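Local coordinates for CRISPR-associated protein Cse2 (Thermus thermophilus, PDB 2ZCA), which probably acts in CRISPR-based antiviral defence as the Cse2 (CasB) protein of a type I-E system, at residues 43-46 / 47-51; 104-108 / 109-113. One frame throughout, in Å; residues are numbered along the deposited sequence.

Contact 1 (43-46 / 47-51)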
loop_
_atom_site.group_PDB
_atom_site.type_symbol
_atom_site.label_atom_id
_atom_site.label_comp_id
_atom_site.label_asym_id
_atom_site.label_seq_id
_atom_site.Cartn_x
_atom_site.Cartn_y
_atom_site.Cartn_z
ATOM N N PRO A 43 7.537 -16.530 -0.733
ATOM C CA PRO A 43 8.222 -17.014 0.474
ATOM C C PRO A 43 8.364 -15.943 1.560
ATOM O O PRO A 43 8.580 -16.259 2.733
ATOM C CB PRO A 43 9.583 -17.460 -0.060
ATOM C CG PRO A 43 9.268 -17.910 -1.446
ATOM C CD PRO A 43 8.340 -16.813 -1.936
ATOM N N TYR A 44 8.241 -14.679 1.166
ATOM C CA TYR A 44 8.391 -13.563 2.101
ATOM C C TYR A 44 7.079 -13.054 2.683
ATOM O O TYR A 44 7.080 -12.238 3.610
ATOM C CB TYR A 44 9.110 -12.406 1.405
ATOM C CG TYR A 44 10.480 -12.779 0.894
ATOM C CD1 TYR A 44 11.552 -12.943 1.772
ATOM C CD2 TYR A 44 10.700 -13.000 -0.463
ATOM C CE1 TYR A 44 12.812 -13.319 1.306
ATOM C CE2 TYR A 44 11.954 -13.378 -0.939
ATOM C CZ TYR A 44 13.004 -13.536 -0.051
ATOM O OH TYR A 44 14.241 -13.914 -0.525
ATOM N N VAL A 45 5.964 -13.531 2.145
ATOM C CA VAL A 45 4.656 -13.092 2.611
ATOM C C VAL A 45 3.794 -14.218 3.187
ATOM O O VAL A 45 3.098 -14.022 4.185
ATOM C CB VAL A 45 3.885 -12.407 1.463
ATOM C CG1 VAL A 45 2.492 -12.005 1.923
ATOM C CG2 VAL A 45 4.660 -11.179 0.989
ATOM N N GLU A 46 3.844 -15.396 2.571
ATOM C CA GLU A 46 3.026 -16.514 3.031
ATOM C C GLU A 46 3.235 -16.912 4.496
ATOM O O GLU A 46 2.274 -17.241 5.190
ATOM C CB GLU A 46 3.218 -17.725 2.112
ATOM C CG GLU A 46 2.607 -17.542 0.721
ATOM C CD GLU A 46 1.122 -17.199 0.759
ATOM O OE1 GLU A 46 0.398 -17.764 1.606
ATOM O OE2 GLU A 46 0.670 -16.373 -0.069
ATOM N N PRO A 47 4.487 -16.894 4.984
ATOM C CA PRO A 47 4.699 -17.264 6.388
ATOM C C PRO A 47 3.897 -16.348 7.318
ATOM O O PRO A 47 3.488 -16.750 8.408
ATOM C CB PRO A 47 6.203 -17.097 6.561
ATOM C CG PRO A 47 6.725 -17.518 5.221
ATOM C CD PRO A 47 5.773 -16.795 4.271
ATOM N N PHE A 48 3.674 -15.113 6.879
ATOM C CA PHE A 48 2.899 -14.163 7.670
ATOM C C PHE A 48 1.406 -14.449 7.525
ATOM O O PHE A 48 0.680 -14.546 8.516
ATOM C CB PHE A 48 3.175 -12.724 7.215
ATOM C CG PHE A 48 2.349 -11.697 7.940
ATOM C CD1 PHE A 48 2.754 -11.204 9.175
ATOM C CD2 PHE A 48 1.139 -11.262 7.408
ATOM C CE1 PHE A 48 1.962 -10.288 9.874
ATOM C CE2 PHE A 48 0.337 -10.348 8.096
ATOM C CZ PHE A 48 0.751 -9.861 9.333
ATOM N N LEU A 49 0.950 -14.585 6.284
ATOM C CA LEU A 49 -0.461 -14.840 6.016
ATOM C C LEU A 49 -0.937 -16.134 6.659
ATOM O O LEU A 49 -2.114 -16.275 6.987
ATOM C CB LEU A 49 -0.713 -14.884 4.504
ATOM C CG LEU A 49 -0.462 -13.564 3.763
ATOM C CD1 LEU A 49 -0.637 -13.766 2.268
ATOM C CD2 LEU A 49 -1.424 -12.501 4.269
ATOM N N ALA A 50 -0.012 -17.070 6.850
ATOM C CA ALA A 50 -0.335 -18.360 7.451
ATOM C C ALA A 50 -0.810 -18.222 8.892
ATOM O O ALA A 50 -1.504 -19.101 9.406
ATOM C CB ALA A 50 0.882 -19.280 7.393
ATOM N N LYS A 51 -0.436 -17.122 9.541
ATOM C CA LYS A 51 -0.816 -16.875 10.932
ATOM C C LYS A 51 -2.266 -16.430 11.085
ATOM O O LYS A 51 -2.751 -16.261 12.204
ATOM C CB LYS A 51 0.090 -15.806 11.551
ATOM C CG LYS A 51 1.567 -16.156 11.579
ATOM C CD LYS A 51 2.373 -15.034 12.218
ATOM C CE LYS A 51 3.864 -15.340 12.225
ATOM N NZ LYS A 51 4.182 -16.568 13.008
#
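The Phe-48 ring lies obliquely to the carbonyl of Val-45, whose O approaches the Phe-48 CB at 3.3 Å. With CG anti to the backbone N (chi1 177°), the ring swings off the preceding turn to meet the rings of Phe-7 and Trp-10, each plane inclined by about 55°. The other flat group touching across the turn is the Glu-46 carboxylate, whose OE2 passes 3.7 Å from Leu-49 CD1. The puckered ring of Pro-47 sets CD 3.2 Å from Pro-43 O. Proline has no N-H to give, and the helix kinks where neither Pro-47 N nor Phe-48 N bonds to the turn before; Tyr-44 O goes to Trp-10 NE1 instead. Val-45 O takes up the pattern again with two donors: Leu-49 N binds at 3.1 Å in the carbonyl plane, while Phe-48 N, well above that plane, makes a more bent bond. Ala-50 N then reaches Glu-46 O at 2.8 Å. On the buried flank Val-45 CG1 touches Leu-49 CD1 at 3.6 Å, one turn along, a branched pair suited to filling a greasy helix face. Glu-46 OE2 is hydrogen-bonded to Tyr-63 OH, a polar partner beside that apolar pair. Thus helix 42-49 is held from several directions: Val-45 and Leu-49 pack on helix 56-71, Tyr-44 on helix 20-29, and Pro-47 and Phe-48 on helix 3-15.

Contact 2 (104-108 / 109-113)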
loop_
_atom_site.group_PDB
_atom_site.type_symbol
_atom_site.label_atom_id
_atom_site.label_comp_id
_atom_site.label_asym_id
_atom_site.label_seq_id
_atom_site.Cartn_x
_atom_site.Cartn_y
_atom_site.Cartn_z
ATOM N N LEU A 104 -9.717 7.285 -5.668
ATOM C CA LEU A 104 -10.869 7.034 -4.811
ATOM C C LEU A 104 -11.976 6.306 -5.580
ATOM O O LEU A 104 -12.752 5.551 -4.999
ATOM C CB LEU A 104 -11.428 8.351 -4.264
ATOM C CG LEU A 104 -10.509 9.218 -3.404
ATOM C CD1 LEU A 104 -11.280 10.453 -2.943
ATOM C CD2 LEU A 104 -10.018 8.420 -2.201
ATOM N N GLU A 105 -12.039 6.531 -6.888
ATOM C CA GLU A 105 -13.070 5.921 -7.731
ATOM C C GLU A 105 -12.690 4.564 -8.320
ATOM O O GLU A 105 -13.507 3.926 -8.978
ATOM C CB GLU A 105 -13.427 6.882 -8.874
ATOM C CG GLU A 105 -13.949 8.232 -8.401
ATOM C CD GLU A 105 -13.704 9.355 -9.399
ATOM O OE1 GLU A 105 -13.129 9.097 -10.482
ATOM O OE2 GLU A 105 -14.083 10.506 -9.090
ATOM N N ALA A 106 -11.464 4.117 -8.076
ATOM C CA ALA A 106 -10.990 2.848 -8.625
ATOM C C ALA A 106 -11.719 1.611 -8.113
ATOM O O ALA A 106 -11.975 1.479 -6.912
ATOM C CB ALA A 106 -9.490 2.698 -8.359
ATOM N N ASP A 107 -12.050 0.702 -9.028
ATOM C CA ASP A 107 -12.713 -0.538 -8.637
ATOM C C ASP A 107 -11.681 -1.661 -8.569
ATOM O O ASP A 107 -10.480 -1.416 -8.690
ATOM C CB ASP A 107 -13.851 -0.910 -9.603
ATOM C CG ASP A 107 -13.378 -1.151 -11.024
ATOM O OD1 ASP A 107 -12.224 -1.584 -11.224
ATOM O OD2 ASP A 107 -14.187 -0.925 -11.948
ATOM N N ARG A 108 -12.144 -2.892 -8.380
ATOM C CA ARG A 108 -11.238 -4.031 -8.266
ATOM C C ARG A 108 -10.208 -4.180 -9.383
ATOM O O ARG A 108 -9.088 -4.631 -9.135
ATOM C CB ARG A 108 -12.038 -5.331 -8.144
ATOM C CG ARG A 108 -12.797 -5.470 -6.840
ATOM C CD ARG A 108 -13.353 -6.877 -6.668
ATOM N NE ARG A 108 -14.021 -7.056 -5.380
ATOM C CZ ARG A 108 -15.156 -6.455 -5.034
ATOM N NH1 ARG A 108 -15.757 -5.628 -5.879
ATOM N NH2 ARG A 108 -15.694 -6.683 -3.843
ATOM N N ASP A 109 -10.568 -3.804 -10.604
ATOM C CA ASP A 109 -9.644 -3.948 -11.727
ATOM C C ASP A 109 -8.671 -2.786 -11.912
ATOM O O ASP A 109 -7.741 -2.871 -12.713
ATOM C CB ASP A 109 -10.427 -4.153 -13.025
ATOM C CG ASP A 109 -11.388 -5.321 -12.949
ATOM O OD1 ASP A 109 -10.962 -6.418 -12.529
ATOM O OD2 ASP A 109 -12.569 -5.142 -13.313
ATOM N N GLN A 110 -8.871 -1.710 -11.160
ATOM C CA GLN A 110 -8.026 -0.527 -11.291
ATOM C C GLN A 110 -7.182 -0.183 -10.066
ATOM O O GLN A 110 -6.132 0.449 -10.193
ATOM C CB GLN A 110 -8.895 0.696 -11.598
ATOM C CG GLN A 110 -9.913 0.519 -12.711
ATOM C CD GLN A 110 -10.965 1.613 -12.689
ATOM O OE1 GLN A 110 -11.721 1.742 -11.721
ATOM N NE2 GLN A 110 -11.016 2.414 -13.751
ATOM N N ILE A 111 -7.646 -0.584 -8.888
ATOM C CA ILE A 111 -6.963 -0.242 -7.644
ATOM C C ILE A 111 -5.466 -0.545 -7.539
ATOM O O ILE A 111 -4.700 0.302 -7.081
ATOM C CB ILE A 111 -7.707 -0.850 -6.418
ATOM C CG1 ILE A 111 -7.088 -0.328 -5.118
ATOM C CG2 ILE A 111 -7.657 -2.366 -6.462
ATOM C CD1 ILE A 111 -7.111 1.183 -4.997
ATOM N N ALA A 112 -5.034 -1.731 -7.958
ATOM C CA ALA A 112 -3.615 -2.059 -7.864
ATOM C C ALA A 112 -2.772 -1.095 -8.698
ATOM O O ALA A 112 -1.779 -0.548 -8.219
ATOM C CB ALA A 112 -3.372 -3.504 -8.315
ATOM N N PHE A 113 -3.179 -0.882 -9.946
ATOM C CA PHE A 113 -2.457 0.016 -10.839
ATOM C C PHE A 113 -2.447 1.453 -10.320
ATOM O O PHE A 113 -1.400 2.092 -10.259
ATOM C CB PHE A 113 -3.084 -0.007 -12.235
ATOM C CG PHE A 113 -2.458 0.966 -13.197
ATOM C CD1 PHE A 113 -1.180 0.743 -13.702
ATOM C CD2 PHE A 113 -3.143 2.112 -13.590
ATOM C CE1 PHE A 113 -0.590 1.649 -14.585
ATOM C CE2 PHE A 113 -2.562 3.026 -14.473
ATOM C CZ PHE A 113 -1.283 2.792 -14.971
HETATM O O HOH W 1 -14.231 2.734 -11.228
HETATM O O HOH W 2 -14.378 -3.319 -13.594
HETATM O O HOH W 3 -6.483 -3.971 -9.366
#
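Glu-105 joins Gln-110 through a water, which donates to Glu-105 O and to Gln-110 OE1, the latter at 2.7 Å. Next, Ala-106 turns its CB toward the following turn, 3.9 Å from Gln-110 CB; alanine's single methyl fits this buried position facing Gln-110 and Ile-111. Asp-107 carries most of the polar work. Its N donates to Gln-110 OE1 at 2.9 Å, in the plane of the amide carbonyl and on a lone pair, while its OD1 accepts from Asp-109 N at 2.8 Å, met on the anti side and 33° out of the carboxylate plane: an Asx turn. A chi1 of 62° brings the carboxylate there, tucking CG between the backbone N and the carbonyl carbon; it crosses the Gln-110 amide at an angle, their planes 39° apart. Asp-107 O takes two further N-H groups, Ile-111 N almost head-on and Gln-110 N from above the carbonyl plane. The return bond from Asp-107 N to Gln-110, and that bond alone, resembles half of a capping box just before helix 111-121; aspartate suits the place because its short acid reaches the N-H two residues on. A second water bridges Asp-107 OD2 and Asp-109 OD2, probably easing the acids' repulsion. Another joins Arg-108 O to Ala-112 N. The turn thus leads from helix 96-104 into helix 111-121, with Ile-111 packed on Trp-138 and Phe-139 and Arg-108 in a cation-pi contact with Phe-139.

Contact 1 and contact 2 follow one another along the chain without touching: their centres are 25 Å apart and their nearest atoms about 14 Å. From the centre of this all-helical chain, the centre of contact 1 is about 17 Å away and that of contact 2 about 13 Å. They show two sides of helix geometry. In contact 1 a proline inside a helix removes a donor from the regular ladder; in contact 2 the side chains of Asp-107 and Gln-110 each accept from a backbone N-H in the turn that leads into a helix. Each has one carbonyl serving two successive N-H groups, Val-45 O and Asp-107 O. No ligand is part of either contact.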